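PDB 4EWG: beta-ketoacyl synthase from Burkholderia phymatum, which probably catalyses the condensation of an acyl chain with malonyl-ACP to give a 3-oxoacyl-ACP, as a beta-ketoacyl-ACP synthase. Local coordinates for residues Y80-S85 against E237-T241. Residues are numbered along the deposited sequence.
Sequences YAVRAS and EGAAT
Helix 80-85 runs obliquely along extended strand 238-241 in the same general direction (signed crossing angle -36°), the axes 6.7 Å apart, pairing Ala81 with Ala239 (CA-CA 5.4 Å) and Ser85 with Thr241 (CA-CA 5.2 Å). Small residues permit this approach: Ala239 CB lies 3.7 Å from Tyr80 CB and 3.9 Å from Ala84 CB. Polar pairs close both ends. Tyr80 (chi1 m) reaches past Gly238, with Gly238 O at its ring edge, 3.7 Å from Tyr80 CD2. Tyr80 OH donates to Glu237 OE1 (2.7 Å) and also bonds Arg76 NE; Glu237 OE1 also bonds Leu198 N, while OE2 takes Leu57 N. At phi/psi 130/-155, a CB on residue 238 would jam against Glu237 O, which calls for glycine. Ser85 OG (chi1 m) donates to Ala81 O (2.8 Å), which also accepts Ser85 N (3.0 Å). Ser85 OG and Thr241 OG1 are hydrogen-bonded (2.8 Å); Thr241 OG1 also bonds Tyr109 OH. In this alpha/beta layer packing of the thiolase-like fold, strand 238-246 runs between strands 189-196 and 8-16, helix 76-92 packs on one face, and Ala240 meets helix 344-358 on the other.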
ATOM      1  N   TYR A  80       8.052  -3.726  15.738  1.00 15.53           N
ATOM      2  CA  TYR A  80       6.787  -3.430  16.449  1.00 14.94           C
ATOM      3  C   TYR A  80       5.636  -4.232  15.825  1.00 13.89           C
ATOM      4  O   TYR A  80       4.849  -4.851  16.519  1.00 13.54           O
ATOM      5  CB  TYR A  80       6.428  -1.968  16.359  1.00 14.85           C
ATOM      6  CG  TYR A  80       7.407  -0.958  16.958  1.00 15.29           C
ATOM      7  CD1 TYR A  80       8.498  -1.329  17.737  1.00 15.71           C
ATOM      8  CD2 TYR A  80       7.208   0.399  16.730  1.00 15.35           C
ATOM      9  CE1 TYR A  80       9.353  -0.375  18.281  1.00 15.98           C
ATOM     10  CE2 TYR A  80       8.059   1.351  17.263  1.00 15.70           C
ATOM     11  CZ  TYR A  80       9.118   0.962  18.040  1.00 16.26           C
ATOM     12  OH  TYR A  80       9.948   1.967  18.563  1.00 17.36           O
ATOM     13  N   ALA A  81       5.581  -4.213  14.496  1.00 12.95           N
ATOM     14  CA  ALA A  81       4.500  -4.841  13.739  1.00 12.44           C
ATOM     15  C   ALA A  81       4.477  -6.352  14.044  1.00 12.61           C
ATOM     16  O   ALA A  81       3.424  -6.908  14.329  1.00 12.26           O
ATOM     17  CB  ALA A  81       4.689  -4.597  12.245  1.00 11.73           C
ATOM     18  N   VAL A  82       5.655  -6.986  13.987  1.00 12.54           N
ATOM     19  CA  VAL A  82       5.776  -8.414  14.245  1.00 13.02           C
ATOM     20  C   VAL A  82       5.416  -8.767  15.703  1.00 13.50           C
ATOM     21  O   VAL A  82       4.673  -9.700  15.955  1.00 13.53           O
ATOM     22  CB  VAL A  82       7.170  -8.927  13.896  1.00 13.15           C
ATOM     23  CG1 VAL A  82       7.345 -10.363  14.365  1.00 13.40           C
ATOM     24  CG2 VAL A  82       7.408  -8.832  12.386  1.00 12.60           C
ATOM     25  N   ARG A  83       5.841  -7.937  16.639  1.00 14.02           N
ATOM     26  CA  ARG A  83       5.549  -8.192  18.027  1.00 14.70           C
ATOM     27  C   ARG A  83       4.044  -8.080  18.299  1.00 14.60           C
ATOM     28  O   ARG A  83       3.470  -8.910  18.993  1.00 14.68           O
ATOM     29  CB  ARG A  83       6.342  -7.226  18.907  1.00 15.33           C
ATOM     30  CG  ARG A  83       6.084  -7.390  20.393  1.00 16.22           C
ATOM     31  CD  ARG A  83       6.303  -8.816  20.836  1.00 16.85           C
ATOM     32  NE  ARG A  83       6.179  -8.930  22.278  1.00 17.66           N
ATOM     33  CZ  ARG A  83       5.960 -10.063  22.926  1.00 18.40           C
ATOM     34  NH1 ARG A  83       5.812 -11.193  22.252  1.00 18.76           N
ATOM     35  NH2 ARG A  83       5.869 -10.072  24.259  1.00 18.82           N
ATOM     36  N   ALA A  84       3.418  -7.032  17.737  1.00 14.03           N
ATOM     37  CA  ALA A  84       1.971  -6.840  17.800  1.00 13.77           C
ATOM     38  C   ALA A  84       1.237  -8.052  17.300  1.00 13.76           C
ATOM     39  O   ALA A  84       0.259  -8.520  17.913  1.00 13.82           O
ATOM     40  CB  ALA A  84       1.560  -5.624  16.976  1.00 13.22           C
ATOM     41  N   SER A  85       1.707  -8.553  16.167  1.00 13.44           N
ATOM     42  CA  SER A  85       1.017  -9.593  15.475  1.00 13.59           C
ATOM     43  C   SER A  85       1.201 -10.906  16.233  1.00 14.42           C
ATOM     44  O   SER A  85       0.272 -11.708  16.298  1.00 15.14           O
ATOM     45  CB  SER A  85       1.544  -9.685  14.043  1.00 13.29           C
ATOM     46  OG  SER A  85       1.339  -8.485  13.347  1.00 12.18           O
ATOM     47  N   GLU A 237       4.086   6.531  18.590  1.00 14.70           N
ATOM     48  CA  GLU A 237       4.578   5.360  17.869  1.00 14.20           C
ATOM     49  C   GLU A 237       3.998   4.063  18.403  1.00 14.17           C
ATOM     50  O   GLU A 237       3.278   4.061  19.426  1.00 14.84           O
ATOM     51  CB  GLU A 237       6.108   5.320  17.922  1.00 14.37           C
ATOM     52  CG  GLU A 237       6.711   5.125  19.310  1.00 14.91           C
ATOM     53  CD  GLU A 237       8.204   4.894  19.296  1.00 15.07           C
ATOM     54  OE1 GLU A 237       8.697   4.386  18.325  1.00 14.54           O
ATOM     55  OE2 GLU A 237       8.917   5.215  20.271  1.00 16.21           O
ATOM     56  N   GLY A 238       4.354   2.958  17.750  1.00 13.76           N
ATOM     57  CA  GLY A 238       3.965   1.606  18.199  1.00 13.74           C
ATOM     58  C   GLY A 238       3.361   0.772  17.072  1.00 13.26           C
ATOM     59  O   GLY A 238       3.616   1.020  15.882  1.00 12.65           O
ATOM     60  N   ALA A 239       2.539  -0.207  17.459  1.00 13.35           N
ATOM     61  CA  ALA A 239       1.824  -1.036  16.505  1.00 13.04           C
ATOM     62  C   ALA A 239       0.674  -1.715  17.170  1.00 13.26           C
ATOM     63  O   ALA A 239       0.649  -1.885  18.395  1.00 13.86           O
ATOM     64  CB  ALA A 239       2.759  -2.090  15.906  1.00 13.09           C
ATOM     65  N   ALA A 240      -0.258  -2.173  16.347  1.00 12.92           N
ATOM     66  CA  ALA A 240      -1.420  -2.921  16.835  1.00 13.16           C
ATOM     67  C   ALA A 240      -1.880  -3.847  15.694  1.00 12.76           C
ATOM     68  O   ALA A 240      -1.839  -3.464  14.512  1.00 12.25           O
ATOM     69  CB  ALA A 240      -2.552  -1.978  17.291  1.00 13.12           C
ATOM     70  N   THR A 241      -2.247  -5.067  16.055  1.00 12.58           N
ATOM     71  CA  THR A 241      -2.703  -6.038  15.101  1.00 12.47           C
ATOM     72  C   THR A 241      -4.017  -6.643  15.593  1.00 12.82           C
ATOM     73  O   THR A 241      -4.145  -7.018  16.786  1.00 12.85           O
ATOM     74  CB  THR A 241      -1.689  -7.186  14.936  1.00 12.40           C
ATOM     75  OG1 THR A 241      -0.406  -6.670  14.537  1.00 12.26           O
ATOM     76  CG2 THR A 241      -2.182  -8.197  13.867  1.00 12.39           C
TER